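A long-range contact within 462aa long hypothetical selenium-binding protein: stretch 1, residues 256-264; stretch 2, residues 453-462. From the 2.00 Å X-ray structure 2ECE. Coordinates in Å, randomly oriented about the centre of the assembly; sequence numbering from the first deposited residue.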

ATOM      1  N   LEU A 256      -3.870   1.398   6.171  1.00 17.04           N
ATOM      2  CA  LEU A 256      -5.184   1.172   6.787  1.00 16.84           C
ATOM      3  C   LEU A 256      -5.904   0.024   6.134  1.00 16.68           C
ATOM      4  O   LEU A 256      -6.114   0.044   4.920  1.00 17.02           O
ATOM      5  CB  LEU A 256      -6.061   2.438   6.689  1.00 16.09           C
ATOM      6  CG  LEU A 256      -5.770   3.539   7.706  1.00 15.53           C
ATOM      7  CD1 LEU A 256      -6.342   4.864   7.236  1.00 15.92           C
ATOM      8  CD2 LEU A 256      -6.354   3.131   9.049  1.00 14.77           C
ATOM      9  N   ARG A 257      -6.297  -0.975   6.916  1.00 16.02           N
ATOM     10  CA  ARG A 257      -6.962  -2.126   6.329  1.00 16.48           C
ATOM     11  C   ARG A 257      -8.237  -2.552   7.048  1.00 17.61           C
ATOM     12  O   ARG A 257      -8.196  -3.293   8.028  1.00 16.13           O
ATOM     13  CB  ARG A 257      -5.998  -3.318   6.274  1.00 17.64           C
ATOM     14  CG  ARG A 257      -4.742  -3.089   5.428  1.00 18.63           C
ATOM     15  CD  ARG A 257      -5.042  -3.027   3.920  1.00 17.90           C
ATOM     16  NE  ARG A 257      -3.806  -2.948   3.133  1.00 16.84           N
ATOM     17  CZ  ARG A 257      -3.121  -1.830   2.907  1.00 17.64           C
ATOM     18  NH1 ARG A 257      -3.546  -0.671   3.389  1.00 18.02           N
ATOM     19  NH2 ARG A 257      -1.988  -1.879   2.221  1.00 18.60           N
ATOM     20  N   PRO A 258      -9.390  -2.053   6.582  1.00 17.80           N
ATOM     21  CA  PRO A 258     -10.679  -2.409   7.188  1.00 17.82           C
ATOM     22  C   PRO A 258     -10.883  -3.901   6.889  1.00 19.43           C
ATOM     23  O   PRO A 258     -10.318  -4.409   5.915  1.00 17.77           O
ATOM     24  CB  PRO A 258     -11.683  -1.568   6.392  1.00 17.61           C
ATOM     25  CG  PRO A 258     -10.865  -0.394   5.903  1.00 17.78           C
ATOM     26  CD  PRO A 258      -9.557  -1.040   5.522  1.00 16.86           C
ATOM     27  N   LEU A 259     -11.656  -4.615   7.706  1.00 18.95           N
ATOM     28  CA  LEU A 259     -11.905  -6.012   7.369  1.00 20.09           C
ATOM     29  C   LEU A 259     -12.748  -5.927   6.092  1.00 20.46           C
ATOM     30  O   LEU A 259     -13.440  -4.928   5.860  1.00 20.21           O
ATOM     31  CB  LEU A 259     -12.678  -6.741   8.475  1.00 21.20           C
ATOM     32  CG  LEU A 259     -11.896  -7.086   9.750  1.00 21.34           C
ATOM     33  CD1 LEU A 259     -12.668  -8.148  10.538  1.00 22.42           C
ATOM     34  CD2 LEU A 259     -10.520  -7.611   9.402  1.00 23.41           C
ATOM     35  N   HIS A 260     -12.679  -6.955   5.257  1.00 19.38           N
ATOM     36  CA  HIS A 260     -13.415  -6.949   3.999  1.00 20.90           C
ATOM     37  C   HIS A 260     -14.934  -7.058   4.152  1.00 21.31           C
ATOM     38  O   HIS A 260     -15.689  -6.489   3.355  1.00 20.77           O
ATOM     39  CB  HIS A 260     -12.870  -8.059   3.103  1.00 19.81           C
ATOM     40  CG  HIS A 260     -11.407  -7.916   2.802  1.00 19.25           C
ATOM     41  ND1 HIS A 260     -10.915  -7.000   1.895  1.00 20.40           N
ATOM     42  CD2 HIS A 260     -10.326  -8.540   3.327  1.00 18.80           C
ATOM     43  CE1 HIS A 260      -9.595  -7.065   1.876  1.00 18.39           C
ATOM     44  NE2 HIS A 260      -9.213  -7.991   2.736  1.00 21.49           N
ATOM     45  N   ASP A 261     -15.371  -7.782   5.178  1.00 22.05           N
ATOM     46  CA  ASP A 261     -16.796  -7.969   5.469  1.00 22.54           C
ATOM     47  C   ASP A 261     -17.313  -6.618   5.960  1.00 21.77           C
ATOM     48  O   ASP A 261     -16.958  -6.181   7.052  1.00 21.98           O
ATOM     49  CB  ASP A 261     -16.951  -9.009   6.579  1.00 25.75           C
ATOM     50  CG  ASP A 261     -18.404  -9.357   6.875  1.00 27.37           C
ATOM     51  OD1 ASP A 261     -19.315  -8.562   6.561  1.00 26.52           O
ATOM     52  OD2 ASP A 261     -18.628 -10.443   7.447  1.00 32.25           O
ATOM     53  N   PRO A 262     -18.174  -5.950   5.174  1.00 19.99           N
ATOM     54  CA  PRO A 262     -18.697  -4.644   5.584  1.00 20.60           C
ATOM     55  C   PRO A 262     -19.565  -4.608   6.840  1.00 20.14           C
ATOM     56  O   PRO A 262     -19.865  -3.525   7.352  1.00 20.45           O
ATOM     57  CB  PRO A 262     -19.450  -4.175   4.341  1.00 19.54           C
ATOM     58  CG  PRO A 262     -20.004  -5.456   3.805  1.00 19.95           C
ATOM     59  CD  PRO A 262     -18.807  -6.393   3.917  1.00 19.93           C
ATOM     60  N   THR A 263     -19.976  -5.771   7.338  1.00 21.44           N
ATOM     61  CA  THR A 263     -20.794  -5.795   8.550  1.00 22.56           C
ATOM     62  C   THR A 263     -19.888  -5.637   9.759  1.00 23.43           C
ATOM     63  O   THR A 263     -20.354  -5.442  10.883  1.00 23.44           O
ATOM     64  CB  THR A 263     -21.596  -7.116   8.694  1.00 21.34           C
ATOM     65  OG1 THR A 263     -20.698  -8.223   8.824  1.00 20.73           O
ATOM     66  CG2 THR A 263     -22.479  -7.328   7.492  1.00 22.42           C
ATOM     67  N   LYS A 264     -18.585  -5.708   9.517  1.00 25.34           N
ATOM     68  CA  LYS A 264     -17.598  -5.576  10.581  1.00 26.90           C
ATOM     69  C   LYS A 264     -17.036  -4.163  10.619  1.00 26.79           C
ATOM     70  O   LYS A 264     -16.428  -3.701   9.652  1.00 25.89           O
ATOM     71  CB  LYS A 264     -16.448  -6.555  10.352  1.00 29.78           C
ATOM     72  CG  LYS A 264     -16.869  -8.012  10.240  1.00 32.83           C
ATOM     73  CD  LYS A 264     -17.154  -8.617  11.603  1.00 36.84           C
ATOM     74  CE  LYS A 264     -17.366 -10.125  11.515  1.00 39.02           C
ATOM     75  NZ  LYS A 264     -18.643 -10.492  10.837  1.00 40.49           N
ATOM     76  N   ASP A 453      -7.592  -7.703  -6.198  1.00 24.53           N
ATOM     77  CA  ASP A 453      -6.851  -8.401  -5.160  1.00 23.85           C
ATOM     78  C   ASP A 453      -7.369  -8.012  -3.782  1.00 25.35           C
ATOM     79  O   ASP A 453      -8.438  -7.412  -3.657  1.00 26.22           O
ATOM     80  CB  ASP A 453      -5.351  -8.099  -5.279  1.00 22.15           C
ATOM     81  CG  ASP A 453      -5.067  -6.617  -5.427  1.00 20.76           C
ATOM     82  OD1 ASP A 453      -5.453  -5.857  -4.524  1.00 18.98           O
ATOM     83  OD2 ASP A 453      -4.462  -6.215  -6.449  1.00 18.87           O
ATOM     84  N   ALA A 454      -6.604  -8.345  -2.748  1.00 24.77           N
ATOM     85  CA  ALA A 454      -7.005  -8.072  -1.375  1.00 25.57           C
ATOM     86  C   ALA A 454      -6.946  -6.618  -0.890  1.00 26.31           C
ATOM     87  O   ALA A 454      -7.419  -6.327   0.213  1.00 27.48           O
ATOM     88  CB  ALA A 454      -6.197  -8.956  -0.432  1.00 23.53           C
ATOM     89  N   SER A 455      -6.375  -5.707  -1.676  1.00 24.45           N
ATOM     90  CA  SER A 455      -6.301  -4.313  -1.237  1.00 24.04           C
ATOM     91  C   SER A 455      -6.797  -3.336  -2.294  1.00 23.62           C
ATOM     92  O   SER A 455      -6.711  -2.121  -2.118  1.00 24.79           O
ATOM     93  CB  SER A 455      -4.864  -3.942  -0.848  1.00 24.35           C
ATOM     94  OG  SER A 455      -4.057  -3.711  -1.992  1.00 23.90           O
ATOM     95  N   SER A 456      -7.337  -3.870  -3.380  1.00 22.77           N
ATOM     96  CA  SER A 456      -7.819  -3.040  -4.474  1.00 23.11           C
ATOM     97  C   SER A 456      -9.318  -2.763  -4.450  1.00 23.26           C
ATOM     98  O   SER A 456      -9.762  -1.750  -4.988  1.00 20.99           O
ATOM     99  CB  SER A 456      -7.482  -3.702  -5.807  1.00 22.76           C
ATOM    100  OG  SER A 456      -8.243  -4.887  -5.973  1.00 23.82           O
ATOM    101  N   ASP A 457     -10.086  -3.666  -3.834  1.00 22.04           N
ATOM    102  CA  ASP A 457     -11.544  -3.559  -3.788  1.00 22.72           C
ATOM    103  C   ASP A 457     -12.163  -3.536  -2.397  1.00 21.84           C
ATOM    104  O   ASP A 457     -11.642  -4.131  -1.461  1.00 22.36           O
ATOM    105  CB  ASP A 457     -12.183  -4.745  -4.524  1.00 22.41           C
ATOM    106  CG  ASP A 457     -11.938  -4.726  -6.011  1.00 23.44           C
ATOM    107  OD1 ASP A 457     -10.776  -4.528  -6.423  1.00 23.58           O
ATOM    108  OD2 ASP A 457     -12.911  -4.927  -6.765  1.00 20.63           O
ATOM    109  N   SER A 458     -13.291  -2.845  -2.281  1.00 23.11           N
ATOM    110  CA  SER A 458     -14.047  -2.814  -1.033  1.00 24.83           C
ATOM    111  C   SER A 458     -15.429  -3.292  -1.480  1.00 23.74           C
ATOM    112  O   SER A 458     -15.798  -3.128  -2.642  1.00 24.34           O
ATOM    113  CB  SER A 458     -14.101  -1.407  -0.421  1.00 25.04           C
ATOM    114  OG  SER A 458     -14.616  -0.458  -1.331  1.00 32.63           O
ATOM    115  N   TYR A 459     -16.185  -3.898  -0.577  1.00 23.98           N
ATOM    116  CA  TYR A 459     -17.484  -4.437  -0.958  1.00 24.69           C
ATOM    117  C   TYR A 459     -18.669  -3.848  -0.194  1.00 25.27           C
ATOM    118  O   TYR A 459     -18.511  -3.332   0.917  1.00 24.16           O
ATOM    119  CB  TYR A 459     -17.430  -5.956  -0.796  1.00 22.66           C
ATOM    120  CG  TYR A 459     -16.154  -6.547  -1.364  1.00 23.10           C
ATOM    121  CD1 TYR A 459     -15.002  -6.663  -0.580  1.00 23.85           C
ATOM    122  CD2 TYR A 459     -16.074  -6.916  -2.705  1.00 23.99           C
ATOM    123  CE1 TYR A 459     -13.801  -7.124  -1.121  1.00 23.83           C
ATOM    124  CE2 TYR A 459     -14.877  -7.380  -3.258  1.00 24.05           C
ATOM    125  CZ  TYR A 459     -13.748  -7.476  -2.461  1.00 23.64           C
ATOM    126  OH  TYR A 459     -12.567  -7.908  -3.011  1.00 24.91           O
ATOM    127  N   CYS A 460     -19.853  -3.912  -0.800  1.00 24.00           N
ATOM    128  CA  CYS A 460     -21.051  -3.391  -0.154  1.00 23.69           C
ATOM    129  C   CYS A 460     -21.996  -4.477   0.347  1.00 22.02           C
ATOM    130  O   CYS A 460     -23.050  -4.175   0.900  1.00 20.94           O
ATOM    131  CB  CYS A 460     -21.807  -2.443  -1.089  1.00 24.09           C
ATOM    132  SG  CYS A 460     -21.284  -0.712  -0.888  1.00 26.43           S
ATOM    133  N   TYR A 461     -21.625  -5.737   0.165  1.00 21.85           N
ATOM    134  CA  TYR A 461     -22.481  -6.828   0.618  1.00 23.78           C
ATOM    135  C   TYR A 461     -21.682  -7.875   1.377  1.00 24.89           C
ATOM    136  O   TYR A 461     -20.547  -8.190   1.015  1.00 26.53           O
ATOM    137  CB  TYR A 461     -23.213  -7.459  -0.573  1.00 20.24           C
ATOM    138  CG  TYR A 461     -23.930  -6.423  -1.405  1.00 21.72           C
ATOM    139  CD1 TYR A 461     -23.249  -5.702  -2.391  1.00 20.86           C
ATOM    140  CD2 TYR A 461     -25.263  -6.077  -1.136  1.00 21.40           C
ATOM    141  CE1 TYR A 461     -23.868  -4.663  -3.079  1.00 22.54           C
ATOM    142  CE2 TYR A 461     -25.889  -5.032  -1.818  1.00 22.64           C
ATOM    143  CZ  TYR A 461     -25.181  -4.327  -2.785  1.00 22.84           C
ATOM    144  OH  TYR A 461     -25.766  -3.262  -3.426  1.00 24.10           O
ATOM    145  N   PRO A 462     -22.264  -8.421   2.452  1.00 26.02           N
ATOM    146  CA  PRO A 462     -21.608  -9.435   3.279  1.00 27.84           C
ATOM    147  C   PRO A 462     -21.506 -10.811   2.634  1.00 30.07           C
ATOM    148  O   PRO A 462     -20.707 -11.635   3.074  1.00 33.18           O
ATOM    149  CB  PRO A 462     -22.464  -9.448   4.537  1.00 28.26           C
ATOM    150  CG  PRO A 462     -23.830  -9.226   3.983  1.00 27.68           C
ATOM    151  CD  PRO A 462     -23.591  -8.086   3.002  1.00 26.53           C
ATOM    152  OXT PRO A 462     -22.281 -11.053   1.685  1.00 26.94           O
TER
HETATM  153  O   HOH W   1     -12.169  -4.817   0.910  1.00 25.48           O
HETATM  154  O   HOH W   2     -15.087  -4.266   1.885  1.00 27.61           O

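The C-terminal tail, residues 453-462, runs without regular secondary structure past a segment almost two hundred residues earlier, which leaves a strand at Pro-258 and ends in a type I turn from Asp-261 to Lys-264. No direct hydrogen bond joins the two; packing and two bridging waters hold them together, with 409 Å² of surface buried between them.

At its start the tail is braced internally. Asp-453 N donates to Ser-456 OG (2.9 Å), and Ser-455 N donates to Asp-453 OD1 (3.0 Å), so short polar side chains tie neighbouring residues together. Ala-454 lies beside the imidazole of His-260, its CB 4.5 Å from His-260 NE2, and its small methyl group fits this buried site. Ser-455 meets Arg-257, with Ser-455 CB 4.2 Å from Arg-257 NE. The arginine leaves its backbone sideways but bends through two m rotamers, bringing its end nearer the tail.

Asp-457 contributes mainly its backbone. Its carbonyl lies near the plane of the His-260 ring, too far for a direct hydrogen bond (Asp-457 O to His-260 ND1, 4.5 Å), and water 1 fills the gap, donating to Asp-457 O (2.5 Å) and lying 2.7 Å from His-260 ND1. The side chain of Asp-457 leads away and accepts a hydrogen bond from Ser-456 OG at Asp-457 OD1 (2.6 Å). His-260, which loses more surface to the tail than any other residue of its stretch, thus packs beside the tail while its ND1 meets water 1.

Past Ser-458, Tyr-459 adds the second bridge: water 2 accepts from Tyr-459 N (2.7 Å) and donates to His-260 O (2.7 Å), linking two backbones too far apart to pair directly. The buried tyrosine ring packs against the same residue, with Tyr-459 CE1 4.2 Å from His-260 ND1 and the edge of the phenol ring facing His-260 O.

From here the tail passes over Pro-262, whose CB points toward it. Pro-262 CB lies 3.6 Å from Tyr-459 O, and Pro-262 CG is 3.8 Å from Tyr-461 C, so the compact ring packs against the backbone while the CA-to-CB bonds of Cys-460 and Tyr-461 point away. The terminal Pro-462, which stays exposed, ends the contact, its CB 3.6 Å from Thr-263 CG2 and 3.8 Å from Asp-261 OD1. Asp-261 OD1 accepts from Thr-263 N (3.0 Å) and Thr-263 OG1 (2.7 Å), and with Lys-264 N donating to Asp-261 O (3.0 Å) the turn offers Pro-462 a well-braced surface.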